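Local coordinates for regulatory protein E2 (Bovine papillomavirus type 1, PDB 2JEX), which regulates viral transcription and helps initiate viral DNA replication by binding DNA as a dimer and recruiting E1, the chain here being the N-terminal transactivation domain of E2, at residues K25-R37 against I73-T85. The protein carries 1 engineered substitution. Numbering follows the deposited sequence.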
ATOM      1  N   LYS A  25      -4.281 -11.766  11.580  1.00 68.40           N
ATOM      2  CA  LYS A  25      -3.641 -12.933  10.966  1.00 68.90           C
ATOM      3  C   LYS A  25      -3.593 -12.822   9.441  1.00 68.35           C
ATOM      4  O   LYS A  25      -4.604 -12.534   8.801  1.00 68.47           O
ATOM      5  CB  LYS A  25      -4.317 -14.239  11.413  1.00 68.81           C
ATOM      6  CG  LYS A  25      -3.927 -15.477  10.595  1.00 70.78           C
ATOM      7  CD  LYS A  25      -2.428 -15.799  10.666  1.00 71.18           C
ATOM      8  CE  LYS A  25      -2.010 -16.750   9.550  1.00 67.65           C
ATOM      9  NZ  LYS A  25      -2.529 -18.136   9.799  1.00 73.86           N
ATOM     10  N   LEU A  26      -2.405 -13.058   8.885  1.00 68.23           N
ATOM     11  CA  LEU A  26      -2.150 -12.988   7.448  1.00 68.32           C
ATOM     12  C   LEU A  26      -3.085 -13.865   6.591  1.00 68.36           C
ATOM     13  O   LEU A  26      -3.477 -13.468   5.498  1.00 68.25           O
ATOM     14  CB  LEU A  26      -0.674 -13.314   7.155  1.00 68.34           C
ATOM     15  CG  LEU A  26      -0.096 -13.175   5.727  1.00 69.28           C
ATOM     16  CD1 LEU A  26      -0.517 -11.871   5.003  1.00 67.60           C
ATOM     17  CD2 LEU A  26       1.424 -13.296   5.756  1.00 67.76           C
ATOM     18  N   GLN A  27      -3.441 -15.037   7.105  1.00 68.43           N
ATOM     19  CA  GLN A  27      -4.279 -15.992   6.389  1.00 69.46           C
ATOM     20  C   GLN A  27      -5.700 -15.485   6.146  1.00 68.99           C
ATOM     21  O   GLN A  27      -6.281 -15.746   5.101  1.00 68.90           O
ATOM     22  CB  GLN A  27      -4.309 -17.337   7.116  1.00 69.34           C
ATOM     23  CG  GLN A  27      -4.881 -18.483   6.292  1.00 73.54           C
ATOM     24  CD  GLN A  27      -4.216 -18.621   4.931  1.00 82.63           C
ATOM     25  OE1 GLN A  27      -4.891 -18.674   3.904  1.00 82.70           O
ATOM     26  NE2 GLN A  27      -2.883 -18.673   4.921  1.00 88.01           N
ATOM     27  N   ASP A  28      -6.251 -14.759   7.110  1.00 69.12           N
ATOM     28  CA  ASP A  28      -7.545 -14.116   6.924  1.00 68.99           C
ATOM     29  C   ASP A  28      -7.521 -13.068   5.808  1.00 68.76           C
ATOM     30  O   ASP A  28      -8.525 -12.861   5.125  1.00 68.89           O
ATOM     31  CB  ASP A  28      -8.013 -13.485   8.232  1.00 69.23           C
ATOM     32  CG  ASP A  28      -8.433 -14.515   9.254  1.00 69.34           C
ATOM     33  OD1 ASP A  28      -7.940 -14.451  10.400  1.00 72.79           O
ATOM     34  OD2 ASP A  28      -9.252 -15.395   8.910  1.00 71.20           O
ATOM     35  N   HIS A  29      -6.374 -12.419   5.624  1.00 67.75           N
ATOM     36  CA  HIS A  29      -6.223 -11.399   4.592  1.00 67.87           C
ATOM     37  C   HIS A  29      -5.995 -12.013   3.213  1.00 68.28           C
ATOM     38  O   HIS A  29      -6.490 -11.508   2.216  1.00 69.09           O
ATOM     39  CB  HIS A  29      -5.114 -10.416   4.977  1.00 67.23           C
ATOM     40  CG  HIS A  29      -5.338  -9.769   6.309  1.00 67.12           C
ATOM     41  ND1 HIS A  29      -6.563  -9.266   6.691  1.00 64.23           N
ATOM     42  CD2 HIS A  29      -4.504  -9.566   7.356  1.00 65.64           C
ATOM     43  CE1 HIS A  29      -6.474  -8.777   7.913  1.00 65.61           C
ATOM     44  NE2 HIS A  29      -5.233  -8.940   8.337  1.00 67.69           N
ATOM     45  N   ILE A  30      -5.245 -13.106   3.168  1.00 68.49           N
ATOM     46  CA  ILE A  30      -5.167 -13.937   1.976  1.00 68.63           C
ATOM     47  C   ILE A  30      -6.583 -14.313   1.537  1.00 69.49           C
ATOM     48  O   ILE A  30      -6.939 -14.131   0.370  1.00 70.39           O
ATOM     49  CB  ILE A  30      -4.292 -15.199   2.212  1.00 68.60           C
ATOM     50  CG1 ILE A  30      -2.826 -14.780   2.419  1.00 65.84           C
ATOM     51  CG2 ILE A  30      -4.462 -16.211   1.043  1.00 67.19           C
ATOM     52  CD1 ILE A  30      -1.876 -15.880   2.846  1.00 67.77           C
ATOM     53  N   LEU A  31      -7.380 -14.794   2.492  1.00 69.08           N
ATOM     54  CA  LEU A  31      -8.778 -15.171   2.280  1.00 69.03           C
ATOM     55  C   LEU A  31      -9.640 -14.029   1.774  1.00 68.87           C
ATOM     56  O   LEU A  31     -10.439 -14.216   0.865  1.00 68.87           O
ATOM     57  CB  LEU A  31      -9.374 -15.719   3.578  1.00 68.88           C
ATOM     58  CG  LEU A  31      -9.633 -17.209   3.795  1.00 71.10           C
ATOM     59  CD1 LEU A  31      -8.807 -18.121   2.886  1.00 76.52           C
ATOM     60  CD2 LEU A  31      -9.423 -17.547   5.271  1.00 72.70           C
ATOM     61  N   TYR A  32      -9.476 -12.854   2.381  1.00 69.59           N
ATOM     62  CA  TYR A  32     -10.183 -11.641   1.981  1.00 69.16           C
ATOM     63  C   TYR A  32      -9.878 -11.259   0.535  1.00 69.37           C
ATOM     64  O   TYR A  32     -10.789 -10.918  -0.213  1.00 69.84           O
ATOM     65  CB  TYR A  32      -9.856 -10.473   2.937  1.00 69.20           C
ATOM     66  CG  TYR A  32     -10.285  -9.111   2.427  1.00 67.27           C
ATOM     67  CD1 TYR A  32     -11.582  -8.635   2.644  1.00 68.76           C
ATOM     68  CD2 TYR A  32      -9.397  -8.305   1.717  1.00 68.20           C
ATOM     69  CE1 TYR A  32     -11.983  -7.386   2.164  1.00 69.02           C
ATOM     70  CE2 TYR A  32      -9.783  -7.055   1.232  1.00 67.80           C
ATOM     71  CZ  TYR A  32     -11.072  -6.604   1.458  1.00 69.93           C
ATOM     72  OH  TYR A  32     -11.447  -5.376   0.969  1.00 70.05           O
ATOM     73  N   TRP A  33      -8.607 -11.303   0.143  1.00 69.27           N
ATOM     74  CA  TRP A  33      -8.242 -10.892  -1.217  1.00 69.53           C
ATOM     75  C   TRP A  33      -8.646 -11.896  -2.275  1.00 69.20           C
ATOM     76  O   TRP A  33      -8.918 -11.518  -3.412  1.00 68.66           O
ATOM     77  CB  TRP A  33      -6.764 -10.534  -1.335  1.00 68.71           C
ATOM     78  CG  TRP A  33      -6.505  -9.190  -0.770  1.00 70.48           C
ATOM     79  CD1 TRP A  33      -5.864  -8.899   0.405  1.00 70.80           C
ATOM     80  CD2 TRP A  33      -6.916  -7.934  -1.327  1.00 71.79           C
ATOM     81  NE1 TRP A  33      -5.838  -7.535   0.609  1.00 70.95           N
ATOM     82  CE2 TRP A  33      -6.478  -6.918  -0.435  1.00 71.09           C
ATOM     83  CE3 TRP A  33      -7.606  -7.565  -2.492  1.00 68.25           C
ATOM     84  CZ2 TRP A  33      -6.707  -5.558  -0.675  1.00 67.25           C
ATOM     85  CZ3 TRP A  33      -7.827  -6.205  -2.734  1.00 71.93           C
ATOM     86  CH2 TRP A  33      -7.385  -5.221  -1.822  1.00 67.47           C
ATOM     87  N   THR A  34      -8.690 -13.168  -1.890  1.00 69.27           N
ATOM     88  CA  THR A  34      -9.144 -14.228  -2.773  1.00 69.86           C
ATOM     89  C   THR A  34     -10.655 -14.108  -3.031  1.00 69.67           C
ATOM     90  O   THR A  34     -11.138 -14.485  -4.097  1.00 69.60           O
ATOM     91  CB  THR A  34      -8.816 -15.601  -2.177  1.00 70.60           C
ATOM     92  OG1 THR A  34      -9.526 -15.754  -0.946  1.00 76.30           O
ATOM     93  CG2 THR A  34      -7.348 -15.685  -1.869  1.00 67.94           C
ATOM     94  N   ALA A  35     -11.381 -13.571  -2.049  1.00 68.77           N
ATOM     95  CA  ALA A  35     -12.801 -13.298  -2.187  1.00 68.52           C
ATOM     96  C   ALA A  35     -13.056 -12.044  -3.019  1.00 68.62           C
ATOM     97  O   ALA A  35     -14.044 -11.981  -3.748  1.00 68.56           O
ATOM     98  CB  ALA A  35     -13.450 -13.179  -0.823  1.00 68.82           C
ATOM     99  N   VAL A  36     -12.167 -11.055  -2.913  1.00 68.63           N
ATOM    100  CA  VAL A  36     -12.236  -9.861  -3.774  1.00 68.27           C
ATOM    101  C   VAL A  36     -12.005 -10.268  -5.227  1.00 68.47           C
ATOM    102  O   VAL A  36     -12.707  -9.801  -6.129  1.00 69.01           O
ATOM    103  CB  VAL A  36     -11.246  -8.732  -3.353  1.00 68.47           C
ATOM    104  CG1 VAL A  36     -11.382  -7.517  -4.289  1.00 66.64           C
ATOM    105  CG2 VAL A  36     -11.489  -8.283  -1.899  1.00 67.12           C
ATOM    106  N   ARG A  37     -11.039 -11.167  -5.426  1.00 68.34           N
ATOM    107  CA  ARG A  37     -10.701 -11.727  -6.730  1.00 67.62           C
ATOM    108  C   ARG A  37     -11.891 -12.446  -7.362  1.00 67.98           C
ATOM    109  O   ARG A  37     -12.253 -12.172  -8.509  1.00 68.89           O
ATOM    110  CB  ARG A  37      -9.535 -12.696  -6.573  1.00 67.04           C
ATOM    111  CG  ARG A  37      -9.182 -13.454  -7.834  1.00 67.22           C
ATOM    112  CD  ARG A  37      -7.987 -14.348  -7.603  1.00 67.56           C
ATOM    113  NE  ARG A  37      -7.568 -15.027  -8.826  1.00 67.92           N
ATOM    114  CZ  ARG A  37      -6.449 -15.733  -8.941  1.00 66.25           C
ATOM    115  NH1 ARG A  37      -5.640 -15.861  -7.901  1.00 66.69           N
ATOM    116  NH2 ARG A  37      -6.142 -16.320 -10.093  1.00 61.73           N
ATOM    117  N   ILE A  73      -5.745 -10.272  -7.390  1.00 67.49           N
ATOM    118  CA  ILE A  73      -4.812 -11.343  -7.773  1.00 67.45           C
ATOM    119  C   ILE A  73      -3.413 -11.029  -7.203  1.00 68.52           C
ATOM    120  O   ILE A  73      -2.816 -11.857  -6.495  1.00 67.92           O
ATOM    121  CB  ILE A  73      -4.769 -11.533  -9.321  1.00 66.89           C
ATOM    122  CG1 ILE A  73      -6.062 -12.197  -9.819  1.00 68.52           C
ATOM    123  CG2 ILE A  73      -3.568 -12.359  -9.755  1.00 66.06           C
ATOM    124  CD1 ILE A  73      -6.350 -12.044 -11.333  1.00 66.83           C
ATOM    125  N   GLU A  74      -2.931  -9.815  -7.490  1.00 68.87           N
ATOM    126  CA  GLU A  74      -1.624  -9.341  -7.035  1.00 69.97           C
ATOM    127  C   GLU A  74      -1.458  -9.374  -5.514  1.00 70.47           C
ATOM    128  O   GLU A  74      -0.389  -9.751  -5.011  1.00 70.35           O
ATOM    129  CB  GLU A  74      -1.341  -7.930  -7.556  1.00 69.41           C
ATOM    130  CG  GLU A  74       0.012  -7.410  -7.141  1.00 68.61           C
ATOM    131  CD  GLU A  74       0.433  -6.169  -7.889  1.00 72.56           C
ATOM    132  OE1 GLU A  74      -0.370  -5.643  -8.694  1.00 74.40           O
ATOM    133  OE2 GLU A  74       1.578  -5.717  -7.664  1.00 70.22           O
ATOM    134  N   MET A  75      -2.506  -8.963  -4.802  1.00 70.48           N
ATOM    135  CA  MET A  75      -2.510  -8.988  -3.347  1.00 70.51           C
ATOM    136  C   MET A  75      -2.506 -10.425  -2.835  1.00 70.71           C
ATOM    137  O   MET A  75      -1.671 -10.793  -2.011  1.00 72.02           O
ATOM    138  CB  MET A  75      -3.698  -8.197  -2.774  1.00 70.45           C
ATOM    139  CG  MET A  75      -3.657  -6.690  -3.029  1.00 66.02           C
ATOM    140  SD  MET A  75      -2.173  -5.818  -2.448  1.00 68.86           S
ATOM    141  CE  MET A  75      -2.655  -5.437  -0.760  1.00 64.65           C
ATOM    142  N   GLN A  76      -3.418 -11.239  -3.350  1.00 71.08           N
ATOM    143  CA  GLN A  76      -3.504 -12.650  -2.974  1.00 71.45           C
ATOM    144  C   GLN A  76      -2.174 -13.399  -3.100  1.00 71.24           C
ATOM    145  O   GLN A  76      -1.700 -13.994  -2.128  1.00 70.77           O
ATOM    146  CB  GLN A  76      -4.560 -13.367  -3.804  1.00 71.32           C
ATOM    147  CG  GLN A  76      -4.641 -14.844  -3.485  1.00 70.89           C
ATOM    148  CD  GLN A  76      -5.501 -15.635  -4.455  1.00 67.49           C
ATOM    149  OE1 GLN A  76      -6.310 -15.080  -5.186  1.00 68.99           O
ATOM    150  NE2 GLN A  76      -5.348 -16.950  -4.433  1.00 64.05           N
ATOM    151  N   LEU A  77      -1.597 -13.371  -4.305  1.00 71.01           N
ATOM    152  CA  LEU A  77      -0.344 -14.076  -4.605  1.00 70.08           C
ATOM    153  C   LEU A  77       0.821 -13.533  -3.794  1.00 69.55           C
ATOM    154  O   LEU A  77       1.617 -14.306  -3.272  1.00 69.10           O
ATOM    155  CB  LEU A  77      -0.023 -14.027  -6.105  1.00 69.27           C
ATOM    156  CG  LEU A  77      -1.078 -14.612  -7.052  1.00 70.49           C
ATOM    157  CD1 LEU A  77      -0.618 -14.572  -8.504  1.00 66.32           C
ATOM    158  CD2 LEU A  77      -1.488 -16.032  -6.648  1.00 67.91           C
ATOM    159  N   SER A  78       0.894 -12.207  -3.678  1.00 69.63           N
ATOM    160  CA  SER A  78       1.933 -11.544  -2.887  1.00 69.05           C
ATOM    161  C   SER A  78       1.859 -11.960  -1.430  1.00 68.63           C
ATOM    162  O   SER A  78       2.874 -12.331  -0.831  1.00 67.43           O
ATOM    163  CB  SER A  78       1.835 -10.019  -3.003  1.00 68.72           C
ATOM    164  OG  SER A  78       2.282  -9.574  -4.273  1.00 68.60           O
ATOM    165  N   LEU A  79       0.653 -11.910  -0.874  1.00 68.73           N
ATOM    166  CA  LEU A  79       0.444 -12.298   0.516  1.00 69.69           C
ATOM    167  C   LEU A  79       0.713 -13.776   0.760  1.00 69.73           C
ATOM    168  O   LEU A  79       1.240 -14.136   1.818  1.00 70.16           O
ATOM    169  CB  LEU A  79      -0.959 -11.912   1.003  1.00 69.64           C
ATOM    170  CG  LEU A  79      -1.294 -10.415   1.011  1.00 73.40           C
ATOM    171  CD1 LEU A  79      -2.777 -10.200   1.243  1.00 75.89           C
ATOM    172  CD2 LEU A  79      -0.458  -9.633   2.062  1.00 75.19           C
ATOM    173  N   GLN A  80       0.368 -14.622  -0.218  1.00 69.59           N
ATOM    174  CA  GLN A  80       0.614 -16.060  -0.112  1.00 69.37           C
ATOM    175  C   GLN A  80       2.111 -16.342  -0.057  1.00 69.71           C
ATOM    176  O   GLN A  80       2.559 -17.235   0.683  1.00 69.92           O
ATOM    177  CB  GLN A  80      -0.023 -16.823  -1.272  1.00 69.51           C
ATOM    178  CG  GLN A  80      -1.534 -16.990  -1.191  1.00 68.99           C
ATOM    179  CD  GLN A  80      -2.107 -17.753  -2.391  1.00 70.10           C
ATOM    180  OE1 GLN A  80      -3.327 -17.934  -2.513  1.00 68.57           O
ATOM    181  NE2 GLN A  80      -1.228 -18.201  -3.278  1.00 72.60           N
ATOM    182  N   GLU A  81       2.882 -15.585  -0.838  1.00 69.56           N
ATOM    183  CA  GLU A  81       4.339 -15.665  -0.786  1.00 69.77           C
ATOM    184  C   GLU A  81       4.867 -15.230   0.578  1.00 69.27           C
ATOM    185  O   GLU A  81       5.701 -15.913   1.169  1.00 69.09           O
ATOM    186  CB  GLU A  81       4.971 -14.831  -1.895  1.00 69.51           C
ATOM    187  CG  GLU A  81       4.702 -15.351  -3.297  1.00 70.71           C
ATOM    188  CD  GLU A  81       5.520 -14.632  -4.356  1.00 70.59           C
ATOM    189  OE1 GLU A  81       5.582 -15.122  -5.504  1.00 69.27           O
ATOM    190  OE2 GLU A  81       6.110 -13.578  -4.037  1.00 75.85           O
ATOM    191  N   LEU A  82       4.360 -14.102   1.074  1.00 69.63           N
ATOM    192  CA  LEU A  82       4.728 -13.569   2.395  1.00 69.65           C
ATOM    193  C   LEU A  82       4.598 -14.563   3.547  1.00 69.66           C
ATOM    194  O   LEU A  82       5.499 -14.672   4.369  1.00 69.88           O
ATOM    195  CB  LEU A  82       3.890 -12.345   2.736  1.00 69.29           C
ATOM    196  CG  LEU A  82       4.588 -10.992   2.829  1.00 72.16           C
ATOM    197  CD1 LEU A  82       3.539  -9.895   2.954  1.00 77.97           C
ATOM    198  CD2 LEU A  82       5.581 -10.939   3.993  1.00 67.98           C
ATOM    199  N   SER A  83       3.469 -15.266   3.597  1.00 70.02           N
ATOM    200  CA  SER A  83       3.167 -16.231   4.651  1.00 70.49           C
ATOM    201  C   SER A  83       4.165 -17.378   4.695  1.00 70.91           C
ATOM    202  O   SER A  83       4.364 -17.998   5.744  1.00 71.31           O
ATOM    203  CB  SER A  83       1.760 -16.781   4.479  1.00 69.33           C
ATOM    204  OG  SER A  83       1.638 -17.412   3.220  1.00 72.62           O
ATOM    205  N   LYS A  84       4.791 -17.648   3.552  1.00 71.64           N
ATOM    206  CA  LYS A  84       5.818 -18.685   3.446  1.00 72.52           C
ATOM    207  C   LYS A  84       7.209 -18.176   3.862  1.00 72.78           C
ATOM    208  O   LYS A  84       8.200 -18.889   3.719  1.00 73.50           O
ATOM    209  CB  LYS A  84       5.857 -19.264   2.024  1.00 72.40           C
ATOM    210  CG  LYS A  84       4.528 -19.819   1.497  1.00 73.63           C
ATOM    211  CD  LYS A  84       3.892 -20.834   2.455  1.00 75.34           C
ATOM    212  CE  LYS A  84       2.961 -21.805   1.736  1.00 74.44           C
ATOM    213  NZ  LYS A  84       3.589 -23.160   1.581  1.00 78.16           N
ATOM    214  N   THR A  85       7.278 -16.946   4.369  1.00 72.85           N
ATOM    215  CA  THR A  85       8.538 -16.362   4.843  1.00 72.99           C
ATOM    216  C   THR A  85       8.534 -16.184   6.364  1.00 72.79           C
ATOM    217  O   THR A  85       7.536 -16.457   7.039  1.00 72.83           O
ATOM    218  CB  THR A  85       8.842 -14.981   4.187  1.00 73.28           C
ATOM    219  OG1 THR A  85       8.006 -13.973   4.767  1.00 72.81           O
ATOM    220  CG2 THR A  85       8.628 -15.008   2.677  1.00 73.85           C
TER
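Leu79 meets helix 26-37 as a knob in a hole formed by Leu26, His29, Ile30 and Trp33. Its two methyls divide the work: Leu79 CD2 lies 3.7 Å from Leu26 CD1, while Leu79 CD1 is 3.5 Å from Trp33 CD1. Ile30 runs past it in the opposite direction, with Ile30 CG1 against Leu79 CB, and reaches on to the Gln80 chain through CG2. The other methyl of Leu26, CD2, rests on the backbone of Ser83.

The Trp33 indole is packed on both faces. Met75 CB sits 3.6 Å from the centroid of the five-membered ring and 15° off its normal, a CH-pi contact. Bends at chi2 and chi3 fold the rest of the Met75 chain back over the indole, and SD stands above the six-membered ring at a distance of 5.1 Å from its centroid, a Met-aromatic contact. Tyr32 CE2 covers the opposite face, and Trp33 NE1 is hydrogen-bonded to Thr97 O, which would help hold the indole's rotation.

The polar contact across the helices is made by Arg37. Arg37 NH1 donates to Gln76 OE1 at 2.9 Å, with a nearly straight N-H...O angle of 164°, nearly in the guanidinium plane but well above the amide plane of the acceptor. Ile73 CG1 adds apolar packing over one guanidinium face, 3.4 Å from Arg37 NE. Gln76 NE2 in turn donates to Gln80 OE1 at 3.0 Å, so the amide links Arg37 to the next helical turn.

With axes 8.3 Å apart and N-to-C directions 154° apart, this is antiparallel helix packing. It joins helices 26-48 and 62-83 in the N-terminal helical bundle of the E2 transactivation domain.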